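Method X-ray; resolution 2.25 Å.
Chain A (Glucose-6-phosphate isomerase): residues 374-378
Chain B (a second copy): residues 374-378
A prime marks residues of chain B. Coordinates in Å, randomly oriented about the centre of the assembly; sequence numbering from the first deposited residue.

Chain A 374-378: PIIWG
Chain B 374-378: PIIWG

A two-fold axis repeats every contact between unlike residues, while a residue that meets its own mate does so once. A short strand can exploit this by setting an aliphatic side chain and an aromatic ring on the same face, so that each meets the other's symmetry mate. The paired Pro-Ile-Ile-Trp-Gly stretches of glucose-6-phosphate isomerase illustrate the principle. At the centre, Trp377 and Trp377′ face each other across an exact two-fold axis, with CA atoms 6.5 Å apart and Trp377 CB 4.0 Å from Trp377′ CB. The indole rings do not extend towards one another; with chi1 at 66° (p) and chi2 at -68°, each reaches past the axis to lie beneath the isoleucine of the other copy.

That isoleucine makes the closest contact. Ile375 CG2 sits 3.4 Å from the centroid of the six-membered ring of Trp377′, 14° off the ring normal, a CH-pi contact over the face; its closest ring atom, Trp377′ CE2, is also 3.4 Å from Ile375 CG2. Symmetry repeats the arrangement with Ile375′ CG2 over Trp377. The Ile375 rotamer is m,m (chi1 -47°, chi2 -60°). A beta-branched residue suits this place because its CG2 methyl stands close to the backbone and can be pressed on the ring, while the broad, flat indole offers a face to receive it.

The backbone sets up this arrangement by alternating the side chains. Residues 375-377 form a strand in each copy, with phi/psi of -66/129 at Ile375, -107/124 at Ile376 and -152/174 at Trp377. The CA-to-CB bonds of Ile375 and Trp377 point toward the other stretch and that of Ile376 points away. Ile376, in the m,t rotamer (chi1 -64°, chi2 170°), is buried in the assembly, yet its side chain comes no nearer than 7.1 Å, from Ile376 CB to Trp377′ CZ3. The strands cross rather than pair: their N-to-C directions differ by 69° and their axes approach no closer than 8.7 Å. Together the stretches bury 260 Å², mostly on Ile375, Trp377 and their mates.

Polar atoms play little part, and no hydrogen bond crosses between the stretches. Ile376 O comes obliquely to within 4.4 Å of Trp377′ CE3, while the indole NE1 is hydrogen-bonded elsewhere in the structure. Pro374 (phi/psi -79/169, C-gamma endo) leads into the strand without touching the partner. Gly378 ends the stretch at 148/178, where a CB would be jammed against the carbonyl O of Trp377.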

# COMPACT_ATOMS: atom_id res chain seq x y z
N PRO A 374 0.91 -14.77 4.30
CA PRO A 374 -0.22 -14.13 3.64
C PRO A 374 0.23 -12.86 2.93
O PRO A 374 1.37 -12.39 3.09
CB PRO A 374 -1.18 -13.81 4.79
CG PRO A 374 -0.29 -13.67 6.00
CD PRO A 374 0.94 -14.53 5.76
N ILE A 375 -0.68 -12.31 2.10
CA ILE A 375 -0.48 -10.97 1.58
C ILE A 375 -0.57 -9.99 2.74
O ILE A 375 -1.51 -10.05 3.55
CB ILE A 375 -1.51 -10.63 0.50
CG1 ILE A 375 -1.64 -11.75 -0.53
CG2 ILE A 375 -1.14 -9.32 -0.21
CD1 ILE A 375 -0.39 -12.05 -1.24
N ILE A 376 0.42 -9.13 2.87
CA ILE A 376 0.40 -8.10 3.89
C ILE A 376 0.14 -6.78 3.17
O ILE A 376 0.84 -6.46 2.20
CB ILE A 376 1.70 -8.09 4.71
CG1 ILE A 376 1.82 -9.41 5.48
CG2 ILE A 376 1.73 -6.90 5.68
CD1 ILE A 376 3.18 -9.64 6.15
N TRP A 377 -0.90 -6.08 3.59
CA TRP A 377 -1.33 -4.85 2.95
C TRP A 377 -2.02 -3.99 4.01
O TRP A 377 -2.23 -4.43 5.14
CB TRP A 377 -2.26 -5.14 1.78
CG TRP A 377 -3.54 -5.76 2.20
CD1 TRP A 377 -3.73 -7.00 2.75
CD2 TRP A 377 -4.83 -5.14 2.16
NE1 TRP A 377 -5.07 -7.20 3.03
CE2 TRP A 377 -5.77 -6.07 2.67
CE3 TRP A 377 -5.29 -3.88 1.74
CZ2 TRP A 377 -7.13 -5.79 2.77
CZ3 TRP A 377 -6.66 -3.61 1.82
CH2 TRP A 377 -7.56 -4.56 2.34
N GLY A 378 -2.37 -2.77 3.65
CA GLY A 378 -3.04 -1.90 4.60
C GLY A 378 -2.68 -0.45 4.38
O GLY A 378 -1.87 -0.10 3.52
N PRO B 374 -11.77 -8.36 -5.38
CA PRO B 374 -10.57 -8.88 -4.71
C PRO B 374 -9.91 -7.78 -3.88
O PRO B 374 -10.28 -6.60 -3.97
CB PRO B 374 -9.68 -9.33 -5.87
CG PRO B 374 -10.09 -8.46 -7.03
CD PRO B 374 -11.55 -8.08 -6.81
N ILE B 375 -8.95 -8.19 -3.05
CA ILE B 375 -8.06 -7.22 -2.42
C ILE B 375 -7.21 -6.59 -3.51
O ILE B 375 -6.62 -7.28 -4.35
CB ILE B 375 -7.18 -7.88 -1.35
CG1 ILE B 375 -7.99 -8.78 -0.42
CG2 ILE B 375 -6.44 -6.82 -0.54
CD1 ILE B 375 -9.05 -8.06 0.31
N ILE B 376 -7.18 -5.27 -3.53
CA ILE B 376 -6.34 -4.55 -4.47
C ILE B 376 -5.19 -3.96 -3.67
O ILE B 376 -5.41 -3.30 -2.65
CB ILE B 376 -7.13 -3.48 -5.24
CG1 ILE B 376 -8.19 -4.17 -6.11
CG2 ILE B 376 -6.20 -2.63 -6.12
CD1 ILE B 376 -9.22 -3.22 -6.75
N TRP B 377 -3.96 -4.29 -4.07
CA TRP B 377 -2.77 -3.88 -3.36
C TRP B 377 -1.63 -3.78 -4.37
O TRP B 377 -1.79 -4.14 -5.54
CB TRP B 377 -2.44 -4.87 -2.24
CG TRP B 377 -2.07 -6.22 -2.76
CD1 TRP B 377 -2.89 -7.11 -3.40
CD2 TRP B 377 -0.78 -6.81 -2.71
NE1 TRP B 377 -2.18 -8.25 -3.74
CE2 TRP B 377 -0.88 -8.09 -3.33
CE3 TRP B 377 0.46 -6.40 -2.21
CZ2 TRP B 377 0.21 -8.95 -3.45
CZ3 TRP B 377 1.55 -7.27 -2.33
CH2 TRP B 377 1.42 -8.53 -2.94
N GLY B 378 -0.49 -3.30 -3.94
CA GLY B 378 0.65 -3.20 -4.84
C GLY B 378 1.53 -2.01 -4.49
O GLY B 378 1.25 -1.23 -3.58